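Local coordinates for DUF3120 domain-containing protein (Bordetella pertussis, PDB 6RGN) that is a type III secretion effector whose N-terminal helical domain, present here, probably targets it to membranes by binding PIP2, at residues R53-N58 against T129-Y134; D60-S65 against G122-L127; H73-L78 against N107-S112; R94-L99 against A133-L138. All blocks are in the same frame, centred on the assembly; numbering follows the deposited sequence.

Contact 1 (R53-N58 against T129-Y134)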
loop_
_atom_site.group_PDB
_atom_site.type_symbol
_atom_site.label_atom_id
_atom_site.label_comp_id
_atom_site.label_asym_id
_atom_site.label_seq_id
_atom_site.Cartn_x
_atom_site.Cartn_y
_atom_site.Cartn_z
ATOM N N ARG A 53 4.163 7.530 7.874
ATOM C CA ARG A 53 5.426 7.668 7.096
ATOM C C ARG A 53 5.310 6.776 5.859
ATOM O O ARG A 53 5.869 7.146 4.849
ATOM C CB ARG A 53 6.687 7.357 7.906
ATOM C CG ARG A 53 6.905 5.873 8.145
ATOM C CD ARG A 53 8.019 5.584 9.150
ATOM N NE ARG A 53 8.178 4.140 9.068
ATOM C CZ ARG A 53 7.387 3.250 9.654
ATOM N NH1 ARG A 53 6.372 3.638 10.415
ATOM N NH2 ARG A 53 7.592 1.959 9.460
ATOM N N LEU A 54 4.526 5.698 5.914
ATOM C CA LEU A 54 4.472 4.708 4.833
ATOM C C LEU A 54 3.835 5.279 3.559
ATOM O O LEU A 54 4.107 4.690 2.469
ATOM C CB LEU A 54 3.759 3.442 5.297
ATOM C CG LEU A 54 4.546 2.564 6.265
ATOM C CD1 LEU A 54 3.730 1.343 6.632
ATOM C CD2 LEU A 54 5.894 2.144 5.678
ATOM N N LEU A 55 3.049 6.359 3.629
ATOM C CA LEU A 55 2.531 6.945 2.384
ATOM C C LEU A 55 3.019 8.377 2.193
ATOM O O LEU A 55 2.526 9.021 1.238
ATOM C CB LEU A 55 1.015 6.876 2.402
ATOM C CG LEU A 55 0.442 5.461 2.290
ATOM C CD1 LEU A 55 -1.032 5.562 2.575
ATOM C CD2 LEU A 55 0.730 4.914 0.912
ATOM N N GLU A 56 3.931 8.844 3.028
ATOM C CA GLU A 56 4.718 10.072 2.769
ATOM C C GLU A 56 5.336 9.912 1.384
ATOM O O GLU A 56 5.794 8.812 1.061
ATOM C CB GLU A 56 5.755 10.295 3.862
ATOM C CG GLU A 56 5.212 11.208 4.941
ATOM C CD GLU A 56 5.889 11.188 6.298
ATOM O OE1 GLU A 56 7.156 11.066 6.360
ATOM O OE2 GLU A 56 5.133 11.313 7.314
ATOM N N PRO A 57 5.276 10.953 0.512
ATOM C CA PRO A 57 5.530 10.755 -0.907
ATOM C C PRO A 57 6.898 10.187 -1.237
ATOM O O PRO A 57 6.901 9.355 -2.098
ATOM C CB PRO A 57 5.344 12.160 -1.490
ATOM C CG PRO A 57 4.231 12.632 -0.642
ATOM C CD PRO A 57 4.700 12.289 0.766
ATOM N N ASN A 58 7.946 10.535 -0.493
ATOM C CA ASN A 58 9.299 10.003 -0.723
ATOM C C ASN A 58 9.536 8.616 -0.113
ATOM O O ASN A 58 10.588 8.096 -0.388
ATOM C CB ASN A 58 10.348 10.992 -0.212
ATOM C CG ASN A 58 10.398 12.208 -1.104
ATOM O OD1 ASN A 58 9.859 12.154 -2.230
ATOM N ND2 ASN A 58 10.969 13.317 -0.619
ATOM N N THR A 129 -3.163 0.827 8.515
ATOM C CA THR A 129 -3.270 1.796 9.618
ATOM C C THR A 129 -2.959 3.172 8.998
ATOM O O THR A 129 -3.652 4.135 9.318
ATOM C CB THR A 129 -2.389 1.384 10.818
ATOM O OG1 THR A 129 -2.833 0.153 11.400
ATOM C CG2 THR A 129 -2.302 2.466 11.861
ATOM N N ALA A 130 -1.986 3.271 8.057
ATOM C CA ALA A 130 -1.617 4.583 7.462
ATOM C C ALA A 130 -2.764 5.105 6.601
ATOM O O ALA A 130 -3.067 6.352 6.680
ATOM C CB ALA A 130 -0.338 4.562 6.666
ATOM N N ILE A 131 -3.306 4.233 5.753
ATOM C CA ILE A 131 -4.529 4.491 4.955
ATOM C C ILE A 131 -5.625 5.134 5.834
ATOM O O ILE A 131 -6.175 6.164 5.433
ATOM C CB ILE A 131 -4.994 3.201 4.271
ATOM C CG1 ILE A 131 -3.981 2.736 3.212
ATOM C CG2 ILE A 131 -6.384 3.353 3.676
ATOM C CD1 ILE A 131 -4.333 1.414 2.603
ATOM N N ASP A 132 -5.973 4.551 6.987
ATOM C CA ASP A 132 -7.056 5.045 7.868
ATOM C C ASP A 132 -6.713 6.459 8.358
ATOM O O ASP A 132 -7.624 7.304 8.447
ATOM C CB ASP A 132 -7.250 4.144 9.088
ATOM C CG ASP A 132 -8.028 2.875 8.727
ATOM O OD1 ASP A 132 -8.752 2.924 7.713
ATOM O OD2 ASP A 132 -7.892 1.864 9.464
ATOM N N ALA A 133 -5.439 6.714 8.655
ATOM C CA ALA A 133 -4.990 8.020 9.192
ATOM C C ALA A 133 -5.120 9.101 8.095
ATOM O O ALA A 133 -5.485 10.251 8.391
ATOM C CB ALA A 133 -3.547 7.907 9.670
ATOM N N TYR A 134 -4.686 8.790 6.884
ATOM C CA TYR A 134 -4.861 9.721 5.740
ATOM C C TYR A 134 -6.333 9.827 5.389
ATOM O O TYR A 134 -6.767 10.932 5.085
ATOM C CB TYR A 134 -4.088 9.292 4.492
ATOM C CG TYR A 134 -2.647 9.652 4.602
ATOM C CD1 TYR A 134 -2.190 10.920 4.299
ATOM C CD2 TYR A 134 -1.733 8.670 4.920
ATOM C CE1 TYR A 134 -0.835 11.221 4.375
ATOM C CE2 TYR A 134 -0.402 8.980 5.077
ATOM C CZ TYR A 134 0.056 10.229 4.759
ATOM O OH TYR A 134 1.410 10.427 4.835
#
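Leu-55 and Tyr-134 carry the apolar part of this contact. Leu-55 sits at the end of a short 3-10 segment and points at helix 124-140. Leu-55 CB lies 3.7 Å from Tyr-134 CE2, and Leu-55 CD1 comes within 4.0 Å of Tyr-134 CD2. The two side chains meet at a slant. Leu-55 CD1 also touches Ile-131 CG1 at 4.1 Å and the Ala-130 methyl. Leu-54 adds a looser touch, with its CB against the Ala-130 methyl. Val-85 and Phe-88 of helix 76-90 also pack on Leu-55.

The polar part centres on the phenol. With Tyr-134 CG anti to its carbonyl carbon (chi1 -79°), the ring extends across to the turn at Leu-55 and Glu-56. Tyr-134 OH lies 3.5 Å from Glu-56 N, but the angle is too poor for a hydrogen bond. Tyr-134 OH is hydrogen-bonded to the carbonyl O of Met-52. Glu-56 CG passes the hydroxyl, with the carboxylate plane 78° from the ring plane.

The chemistry implies a mainly apolar interface, with the tyrosine hydroxyl satisfied at its edge by the Met-52 carbonyl. That bond ties the N-terminal segment to the last helix.

Contact 2 (D60-S65 against G122-L127). Unlike the reference sequence in segment 122-127: Met-123 (reference Leu).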
loop_
_atom_site.group_PDB
_atom_site.type_symbol
_atom_site.label_atom_id
_atom_site.label_comp_id
_atom_site.label_asym_id
_atom_site.label_seq_id
_atom_site.Cartn_x
_atom_site.Cartn_y
_atom_site.Cartn_z
ATOM N N ASP A 60 9.796 4.719 0.673
ATOM C CA ASP A 60 9.858 3.474 -0.137
ATOM C C ASP A 60 9.792 2.220 0.769
ATOM O O ASP A 60 10.045 1.120 0.271
ATOM C CB ASP A 60 11.125 3.497 -0.992
ATOM C CG ASP A 60 11.120 4.588 -2.060
ATOM O OD1 ASP A 60 10.061 4.838 -2.630
ATOM O OD2 ASP A 60 12.161 5.196 -2.264
ATOM N N GLU A 61 9.511 2.362 2.069
ATOM C CA GLU A 61 9.574 1.197 2.991
ATOM C C GLU A 61 8.561 0.123 2.600
ATOM O O GLU A 61 8.927 -1.078 2.534
ATOM C CB GLU A 61 9.334 1.621 4.443
ATOM C CG GLU A 61 10.442 2.441 5.029
ATOM C CD GLU A 61 10.081 2.935 6.427
ATOM O OE1 GLU A 61 9.766 2.067 7.284
ATOM O OE2 GLU A 61 10.083 4.171 6.646
ATOM N N PHE A 62 7.345 0.492 2.268
ATOM C CA PHE A 62 6.315 -0.501 1.890
ATOM C C PHE A 62 6.757 -1.267 0.636
ATOM O O PHE A 62 6.835 -2.544 0.668
ATOM C CB PHE A 62 4.923 0.076 1.640
ATOM C CG PHE A 62 3.971 -1.065 1.383
ATOM C CD1 PHE A 62 3.654 -1.934 2.407
ATOM C CD2 PHE A 62 3.528 -1.377 0.111
ATOM C CE1 PHE A 62 2.789 -2.995 2.217
ATOM C CE2 PHE A 62 2.700 -2.477 -0.112
ATOM C CZ PHE A 62 2.380 -3.322 0.946
ATOM N N VAL A 63 7.063 -0.552 -0.445
ATOM C CA VAL A 63 7.517 -1.252 -1.686
ATOM C C VAL A 63 8.793 -2.057 -1.399
ATOM O O VAL A 63 8.996 -3.114 -2.047
ATOM C CB VAL A 63 7.668 -0.288 -2.892
ATOM C CG1 VAL A 63 8.218 -1.000 -4.105
ATOM C CG2 VAL A 63 6.304 0.294 -3.280
ATOM N N ARG A 64 9.720 -1.610 -0.570
ATOM C CA ARG A 64 10.896 -2.492 -0.269
ATOM C C ARG A 64 10.412 -3.795 0.402
ATOM O O ARG A 64 11.085 -4.835 0.230
ATOM C CB ARG A 64 11.975 -1.785 0.573
ATOM C CG ARG A 64 12.816 -0.815 -0.253
ATOM C CD ARG A 64 14.046 -0.211 0.423
ATOM N NE ARG A 64 13.835 0.049 1.855
ATOM C CZ ARG A 64 13.555 1.252 2.413
ATOM N NH1 ARG A 64 13.419 1.339 3.735
ATOM N NH2 ARG A 64 13.421 2.340 1.670
ATOM N N SER A 65 9.409 -3.713 1.272
ATOM C CA SER A 65 8.971 -4.835 2.149
ATOM C C SER A 65 8.331 -5.938 1.292
ATOM O O SER A 65 8.352 -7.100 1.717
ATOM C CB SER A 65 8.012 -4.388 3.240
ATOM O OG SER A 65 6.739 -4.084 2.726
ATOM N N GLY A 122 4.188 -8.595 5.426
ATOM C CA GLY A 122 4.547 -8.181 6.792
ATOM C C GLY A 122 4.256 -6.723 7.110
ATOM O O GLY A 122 4.074 -6.426 8.297
ATOM N N MET A 123 4.205 -5.793 6.147
ATOM C CA MET A 123 3.945 -4.370 6.499
ATOM C C MET A 123 2.512 -3.958 6.125
ATOM O O MET A 123 2.211 -2.761 6.213
ATOM C CB MET A 123 4.950 -3.424 5.843
ATOM C CG MET A 123 6.402 -3.689 6.245
ATOM S SD MET A 123 7.437 -2.213 5.954
ATOM C CE MET A 123 7.382 -1.467 7.583
ATOM N N VAL A 124 1.644 -4.915 5.767
ATOM C CA VAL A 124 0.261 -4.596 5.335
ATOM C C VAL A 124 -0.511 -3.984 6.505
ATOM O O VAL A 124 -1.179 -2.968 6.238
ATOM C CB VAL A 124 -0.465 -5.762 4.633
ATOM C CG1 VAL A 124 -1.949 -5.522 4.379
ATOM C CG2 VAL A 124 0.214 -6.035 3.322
ATOM N N ALA A 125 -0.494 -4.561 7.709
ATOM C CA ALA A 125 -1.263 -4.005 8.849
ATOM C C ALA A 125 -0.905 -2.522 9.006
ATOM O O ALA A 125 -1.810 -1.645 9.083
ATOM C CB ALA A 125 -0.977 -4.751 10.104
ATOM N N GLU A 126 0.379 -2.225 9.001
ATOM C CA GLU A 126 0.869 -0.843 9.179
ATOM C C GLU A 126 0.424 0.029 8.016
ATOM O O GLU A 126 0.012 1.144 8.278
ATOM C CB GLU A 126 2.365 -0.799 9.436
ATOM C CG GLU A 126 2.800 0.585 9.849
ATOM C CD GLU A 126 4.244 0.747 10.335
ATOM O OE1 GLU A 126 5.065 -0.145 10.031
ATOM O OE2 GLU A 126 4.549 1.785 10.972
ATOM N N LEU A 127 0.518 -0.415 6.775
ATOM C CA LEU A 127 0.025 0.369 5.624
ATOM C C LEU A 127 -1.485 0.621 5.766
ATOM O O LEU A 127 -1.941 1.759 5.519
ATOM C CB LEU A 127 0.324 -0.373 4.333
ATOM C CG LEU A 127 -0.153 0.367 3.095
ATOM C CD1 LEU A 127 0.547 1.723 2.999
ATOM C CD2 LEU A 127 0.067 -0.440 1.856
HETATM O O HOH W 1 4.819 -5.957 3.518
#
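Met-123, just before helix 124-140, passes Phe-62 and Ser-65 of helix 61-65. Met-123 CB lies near the plane of the Phe-62 ring, 4.0 Å from Phe-62 CD1 at the ring edge. The next atom, Met-123 CG, presses on Ser-65 CB at 3.5 Å, which is tight for two carbons. Met-123 SD also lies 3.5 Å from Ser-65 CB, and it also approaches the carbonyl O of Glu-61. A bend at chi3 (95°) turns the CE methyl toward Glu-61 OE1, a carboxylate oxygen that is salt-bridged to Arg-53.

Phe-62 passes Met-123 in the opposite direction. Leu-127 CD2 stands over the centre of the Phe-62 ring, 3.6 Å from the centroid and 5° off the normal, a clear CH-pi contact. Val-124 CG2 meets the ring edge at CE1. Val-81 and Val-85 of helix 76-90 also pack on Phe-62.

One water bridges the polar side. It donates to Ser-65 OG at 2.8 Å and accepts from Met-123 N at 2.7 Å. Ser-65 OG in turn donates to Phe-62 O of the same helix, in the carbonyl plane, on a lone pair.

The chemistry thus combines apolar packing round one phenylalanine ring with a single water bridge.

Contact 3 (H73-L78 against N107-S112)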
loop_
_atom_site.group_PDB
_atom_site.type_symbol
_atom_site.label_atom_id
_atom_site.label_comp_id
_atom_site.label_asym_id
_atom_site.label_seq_id
_atom_site.Cartn_x
_atom_site.Cartn_y
_atom_site.Cartn_z
ATOM N N HIS A 73 8.982 -13.397 -9.311
ATOM C CA HIS A 73 8.131 -12.394 -10.015
ATOM C C HIS A 73 6.957 -12.002 -9.083
ATOM O O HIS A 73 6.457 -12.900 -8.340
ATOM C CB HIS A 73 7.807 -12.955 -11.413
ATOM C CG HIS A 73 6.366 -12.948 -11.807
ATOM N ND1 HIS A 73 5.913 -12.291 -12.952
ATOM C CD2 HIS A 73 5.280 -13.541 -11.251
ATOM C CE1 HIS A 73 4.608 -12.470 -13.076
ATOM N NE2 HIS A 73 4.186 -13.226 -12.030
ATOM N N SER A 74 6.565 -10.720 -9.041
ATOM C CA SER A 74 5.374 -10.274 -8.282
ATOM C C SER A 74 4.098 -10.591 -9.075
ATOM O O SER A 74 4.126 -10.456 -10.286
ATOM C CB SER A 74 5.477 -8.811 -7.975
ATOM O OG SER A 74 6.642 -8.598 -7.200
ATOM N N SER A 75 3.035 -11.020 -8.417
ATOM C CA SER A 75 1.711 -11.243 -9.048
ATOM C C SER A 75 1.213 -9.899 -9.580
ATOM O O SER A 75 1.659 -8.855 -9.069
ATOM C CB SER A 75 0.702 -11.785 -8.102
ATOM O OG SER A 75 0.436 -10.831 -7.074
ATOM N N GLU A 76 0.286 -9.948 -10.531
ATOM C CA GLU A 76 -0.386 -8.749 -11.100
ATOM C C GLU A 76 -1.051 -8.035 -9.929
ATOM O O GLU A 76 -0.982 -6.820 -9.886
ATOM C CB GLU A 76 -1.390 -9.111 -12.209
ATOM C CG GLU A 76 -2.126 -7.911 -12.799
ATOM C CD GLU A 76 -2.971 -8.192 -14.046
ATOM O OE1 GLU A 76 -3.406 -7.202 -14.737
ATOM O OE2 GLU A 76 -3.196 -9.402 -14.368
ATOM N N ALA A 77 -1.622 -8.771 -8.983
ATOM C CA ALA A 77 -2.333 -8.182 -7.820
ATOM C C ALA A 77 -1.338 -7.347 -7.000
ATOM O O ALA A 77 -1.697 -6.231 -6.609
ATOM C CB ALA A 77 -2.957 -9.234 -6.984
ATOM N N LEU A 78 -0.128 -7.853 -6.812
ATOM C CA LEU A 78 0.902 -7.160 -5.984
ATOM C C LEU A 78 1.398 -5.963 -6.814
ATOM O O LEU A 78 1.603 -4.914 -6.206
ATOM C CB LEU A 78 2.056 -8.094 -5.646
ATOM C CG LEU A 78 3.131 -7.468 -4.767
ATOM C CD1 LEU A 78 2.532 -6.683 -3.631
ATOM C CD2 LEU A 78 4.130 -8.491 -4.211
ATOM N N ASN A 107 -7.042 -5.689 -0.459
ATOM C CA ASN A 107 -8.016 -6.783 -0.265
ATOM C C ASN A 107 -7.920 -7.775 -1.434
ATOM O O ASN A 107 -7.903 -8.996 -1.177
ATOM C CB ASN A 107 -9.430 -6.240 -0.177
ATOM C CG ASN A 107 -9.599 -5.272 0.997
ATOM O OD1 ASN A 107 -8.819 -5.324 1.955
ATOM N ND2 ASN A 107 -10.666 -4.488 0.980
ATOM N N HIS A 108 -7.865 -7.277 -2.688
ATOM C CA HIS A 108 -7.748 -8.170 -3.867
ATOM C C HIS A 108 -6.484 -9.035 -3.752
ATOM O O HIS A 108 -6.546 -10.217 -4.130
ATOM C CB HIS A 108 -7.767 -7.390 -5.163
ATOM C CG HIS A 108 -7.518 -8.276 -6.346
ATOM N ND1 HIS A 108 -8.433 -9.244 -6.740
ATOM C CD2 HIS A 108 -6.508 -8.328 -7.257
ATOM C CE1 HIS A 108 -7.966 -9.912 -7.788
ATOM N NE2 HIS A 108 -6.812 -9.364 -8.136
ATOM N N TRP A 109 -5.365 -8.446 -3.347
ATOM C CA TRP A 109 -4.084 -9.187 -3.207
ATOM C C TRP A 109 -4.237 -10.284 -2.137
ATOM O O TRP A 109 -3.810 -11.431 -2.385
ATOM C CB TRP A 109 -2.952 -8.204 -2.911
ATOM C CG TRP A 109 -1.598 -8.834 -2.785
ATOM C CD1 TRP A 109 -1.138 -9.940 -3.437
ATOM C CD2 TRP A 109 -0.596 -8.475 -1.831
ATOM N NE1 TRP A 109 0.110 -10.267 -3.006
ATOM C CE2 TRP A 109 0.462 -9.403 -1.990
ATOM C CE3 TRP A 109 -0.474 -7.442 -0.892
ATOM C CZ2 TRP A 109 1.630 -9.305 -1.249
ATOM C CZ3 TRP A 109 0.680 -7.356 -0.164
ATOM C CH2 TRP A 109 1.724 -8.272 -0.341
ATOM N N GLU A 110 -4.790 -9.915 -0.965
ATOM C CA GLU A 110 -5.002 -10.865 0.145
ATOM C C GLU A 110 -5.940 -11.984 -0.284
ATOM O O GLU A 110 -5.650 -13.104 0.095
ATOM C CB GLU A 110 -5.493 -10.160 1.393
ATOM C CG GLU A 110 -5.544 -11.041 2.650
ATOM C CD GLU A 110 -5.966 -10.197 3.866
ATOM O OE1 GLU A 110 -6.287 -8.980 3.668
ATOM O OE2 GLU A 110 -5.920 -10.724 5.006
ATOM N N ALA A 111 -7.009 -11.685 -1.013
ATOM C CA ALA A 111 -7.964 -12.709 -1.472
ATOM C C ALA A 111 -7.303 -13.623 -2.503
ATOM O O ALA A 111 -7.661 -14.799 -2.493
ATOM C CB ALA A 111 -9.176 -12.052 -2.062
ATOM N N SER A 112 -6.521 -13.101 -3.467
ATOM C CA SER A 112 -6.265 -13.844 -4.745
ATOM C C SER A 112 -4.876 -14.510 -4.757
ATOM O O SER A 112 -4.602 -15.374 -5.638
ATOM C CB SER A 112 -6.419 -12.911 -5.952
ATOM O OG SER A 112 -5.444 -11.863 -5.818
#
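Leu-78 and Trp-109 both hold CG anti to the backbone N (chi1 -178° in each), and their side chains lie alongside one another, pointing the same way. This is helix-to-helix packing in an all-helical bundle. The start of helix 76-90 meets the end of helix 96-112.

Leu-78 CD1 sits over one face of the indole. Leu-78 CD1 lies 3.6 Å from the centroid of the Trp-109 six-membered ring and 11° off the normal, a CH-pi contact. Leu-78 CD2 reaches Trp-109 CZ2 at 4.0 Å, and Leu-78 CB lies beside NE1. The Trp-109 ring also meets Phe-117 of helix 114-120 edge-to-face. Its NE1 hydrogen-bonds to Glu-116 OE1.

Ala-77 is the close point between the backbones. Ala-77 CA lies 5.0 Å from Trp-109 CA. The small methyl Ala-77 CB fits among three residues of helix 96-112: His-108 CD2 at 3.7 Å, Ser-112 OG at 3.8 Å and Trp-109 CD1 at 4.0 Å. Its approach to both rings is oblique.

Ser-75 is the N-cap of helix 76-90. Ser-75 OG accepts from Leu-78 N at 3.0 Å and is also bonded to Glu-116 OE1. That carboxylate oxygen thus joins the cap to the indole. At the end of helix 96-112, Ser-112 OG and Ser-112 N reach His-108 O from opposite faces of its carbonyl plane.

Contact 4 (R94-L99 against A133-L138). With SO4 (sulfate ion), chain C.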
loop_
_atom_site.group_PDB
_atom_site.type_symbol
_atom_site.label_atom_id
_atom_site.label_comp_id
_atom_site.label_asym_id
_atom_site.label_seq_id
_atom_site.Cartn_x
_atom_site.Cartn_y
_atom_site.Cartn_z
ATOM N N ARG A 94 -3.214 13.481 -1.668
ATOM C CA ARG A 94 -4.403 14.375 -1.684
ATOM C C ARG A 94 -5.664 13.667 -2.181
ATOM O O ARG A 94 -6.751 14.268 -2.063
ATOM C CB ARG A 94 -4.124 15.603 -2.546
ATOM C CG ARG A 94 -2.853 16.340 -2.164
ATOM C CD ARG A 94 -2.785 17.631 -2.933
ATOM N NE ARG A 94 -2.474 17.458 -4.350
ATOM C CZ ARG A 94 -3.307 17.770 -5.346
ATOM N NH1 ARG A 94 -4.517 18.240 -5.083
ATOM N NH2 ARG A 94 -2.918 17.633 -6.602
ATOM N N SER A 95 -5.555 12.465 -2.747
ATOM C CA SER A 95 -6.724 11.804 -3.395
ATOM C C SER A 95 -7.405 10.757 -2.513
ATOM O O SER A 95 -6.805 9.703 -2.361
ATOM C CB SER A 95 -6.339 11.147 -4.702
ATOM O OG SER A 95 -7.539 10.566 -5.251
ATOM N N LEU A 96 -8.623 10.991 -1.975
ATOM C CA LEU A 96 -9.396 9.912 -1.245
ATOM C C LEU A 96 -9.789 8.817 -2.243
ATOM O O LEU A 96 -9.693 7.615 -1.875
ATOM C CB LEU A 96 -10.629 10.492 -0.506
ATOM C CG LEU A 96 -11.512 9.489 0.253
ATOM C CD1 LEU A 96 -10.669 8.601 1.166
ATOM C CD2 LEU A 96 -12.624 10.172 1.051
ATOM N N GLN A 97 -10.049 9.157 -3.509
ATOM C CA GLN A 97 -10.420 8.115 -4.504
ATOM C C GLN A 97 -9.231 7.174 -4.719
ATOM O O GLN A 97 -9.400 5.954 -4.699
ATOM C CB GLN A 97 -10.858 8.714 -5.840
ATOM C CG GLN A 97 -11.624 7.713 -6.707
ATOM C CD GLN A 97 -13.071 7.527 -6.281
ATOM O OE1 GLN A 97 -13.379 7.014 -5.210
ATOM N NE2 GLN A 97 -14.009 7.891 -7.148
ATOM N N GLN A 98 -8.035 7.715 -4.885
ATOM C CA GLN A 98 -6.809 6.880 -5.037
ATOM C C GLN A 98 -6.564 6.053 -3.759
ATOM O O GLN A 98 -6.065 4.902 -3.821
ATOM C CB GLN A 98 -5.723 7.867 -5.450
ATOM C CG GLN A 98 -4.654 7.278 -6.346
ATOM C CD GLN A 98 -5.141 6.638 -7.625
ATOM O OE1 GLN A 98 -5.631 7.319 -8.514
ATOM N NE2 GLN A 98 -4.995 5.323 -7.733
ATOM N N LEU A 99 -6.844 6.618 -2.593
ATOM C CA LEU A 99 -6.538 5.946 -1.306
ATOM C C LEU A 99 -7.464 4.744 -1.183
ATOM O O LEU A 99 -6.994 3.653 -0.744
ATOM C CB LEU A 99 -6.769 6.957 -0.178
ATOM C CG LEU A 99 -6.343 6.497 1.210
ATOM C CD1 LEU A 99 -4.991 5.845 1.236
ATOM C CD2 LEU A 99 -6.373 7.655 2.191
ATOM N N ALA A 133 -5.439 6.714 8.655
ATOM C CA ALA A 133 -4.990 8.020 9.192
ATOM C C ALA A 133 -5.120 9.101 8.095
ATOM O O ALA A 133 -5.485 10.251 8.391
ATOM C CB ALA A 133 -3.547 7.907 9.670
ATOM N N TYR A 134 -4.686 8.790 6.884
ATOM C CA TYR A 134 -4.861 9.721 5.740
ATOM C C TYR A 134 -6.333 9.827 5.389
ATOM O O TYR A 134 -6.767 10.932 5.085
ATOM C CB TYR A 134 -4.088 9.292 4.492
ATOM C CG TYR A 134 -2.647 9.652 4.602
ATOM C CD1 TYR A 134 -2.190 10.920 4.299
ATOM C CD2 TYR A 134 -1.733 8.670 4.920
ATOM C CE1 TYR A 134 -0.835 11.221 4.375
ATOM C CE2 TYR A 134 -0.402 8.980 5.077
ATOM C CZ TYR A 134 0.056 10.229 4.759
ATOM O OH TYR A 134 1.410 10.427 4.835
ATOM N N LYS A 135 -7.104 8.740 5.443
ATOM C CA LYS A 135 -8.575 8.929 5.305
ATOM C C LYS A 135 -9.099 9.959 6.307
ATOM O O LYS A 135 -9.853 10.798 5.858
ATOM C CB LYS A 135 -9.385 7.644 5.414
ATOM C CG LYS A 135 -9.254 6.732 4.203
ATOM C CD LYS A 135 -10.033 5.434 4.376
ATOM C CE LYS A 135 -9.854 4.464 3.216
ATOM N NZ LYS A 135 -11.028 3.556 3.205
ATOM N N GLN A 136 -8.780 9.868 7.605
ATOM C CA GLN A 136 -9.255 10.818 8.649
ATOM C C GLN A 136 -8.847 12.242 8.250
ATOM O O GLN A 136 -9.677 13.156 8.295
ATOM C CB GLN A 136 -8.676 10.420 10.010
ATOM C CG GLN A 136 -8.906 11.459 11.102
ATOM C CD GLN A 136 -8.185 11.111 12.382
ATOM O OE1 GLN A 136 -7.703 9.996 12.531
ATOM N NE2 GLN A 136 -8.165 12.029 13.346
ATOM N N GLN A 137 -7.584 12.433 7.912
ATOM C CA GLN A 137 -7.023 13.759 7.543
ATOM C C GLN A 137 -7.765 14.342 6.331
ATOM O O GLN A 137 -7.965 15.577 6.301
ATOM C CB GLN A 137 -5.550 13.590 7.199
ATOM C CG GLN A 137 -4.839 14.876 6.841
ATOM C CD GLN A 137 -3.354 14.675 7.017
ATOM O OE1 GLN A 137 -2.812 14.894 8.116
ATOM N NE2 GLN A 137 -2.672 14.321 5.928
ATOM N N LEU A 138 -8.090 13.515 5.327
ATOM C CA LEU A 138 -8.805 14.019 4.120
ATOM C C LEU A 138 -10.280 14.298 4.436
ATOM O O LEU A 138 -10.811 15.252 3.887
ATOM C CB LEU A 138 -8.642 13.043 2.964
ATOM C CG LEU A 138 -7.198 12.879 2.499
ATOM C CD1 LEU A 138 -7.081 11.676 1.630
ATOM C CD2 LEU A 138 -6.683 14.132 1.820
HETATM S S SO4 C . -14.183 5.639 5.442
HETATM O O1 SO4 C . -13.737 6.487 6.516
HETATM O O2 SO4 C . -13.925 6.299 4.183
HETATM O O3 SO4 C . -15.590 5.383 5.584
HETATM O O4 SO4 C . -13.463 4.401 5.477
#
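Leu-99 meets helix 124-140 with its CD2 methyl, which fits between two successive residues, Tyr-134 and Lys-135. Leu-99 CD2 lies 3.6 Å from Tyr-134 CB and 3.6 Å from Lys-135 CG. Leu-99 crosses the tyrosine side chain at about a right angle and the lysine at an oblique angle. Leu-99 CD2 is also close to the backbone, 3.5 Å from Lys-135 N. Only the base of Tyr-134 takes part here, because its ring leads away toward Leu-55.

Leu-96 comes in from one turn earlier. It lies nearly perpendicular to Lys-135, and Leu-96 CD1 touches Lys-135 CG at 3.8 Å. The CG methylene is therefore shared by two leucines. Lys-135 CG is anti to the carbonyl carbon (chi1 -72°), and the chain beyond it is extended. This carries NZ past the apolar patch to a sulfate ion, probably from the crystallisation liquor. The bond from Lys-135 NZ to sulfate O4 is weak, at 3.4 Å. His-139 NE2 also binds the sulfate.

Leu-138 covers the start of helix 96-112. Leu-138 CD1 packs on Leu-96 N at 4.0 Å and on Leu-99 CD2 at 4.1 Å. Its CD2 faces the carbonyl O of Arg-94. That helix begins with a Ser-95 N-cap, and Ser-95 OG accepts from Gln-98 N at 2.9 Å in a nearly straight bond (168°).

Leu-96 and Leu-99, one turn apart, pack on Lys-135 and Leu-138 as helix-helix packing of an all-helical bundle, with Lys-135 carrying its charge out at the edge.

From the N terminus, the 3-10 segment and turn at 53-58 pair with 129-134. Contact 1 thereby closes the longest loop. Contact 2 is nested inside it and brings helix 61-65 to the start of helix 124-140. Contact 3 is nested inside both and joins helices 76-90 and 96-112. Contact 4 sets the start of helix 96-112 against helix 124-140. Along the chain it crosses contacts 2 and 3 and ends on the same part of the last helix as contact 1. Salt bridges from Arg-53 to Glu-61 and Glu-126 link contacts 1 and 2, while Val-124 packs on Trp-109 between contacts 2 and 3.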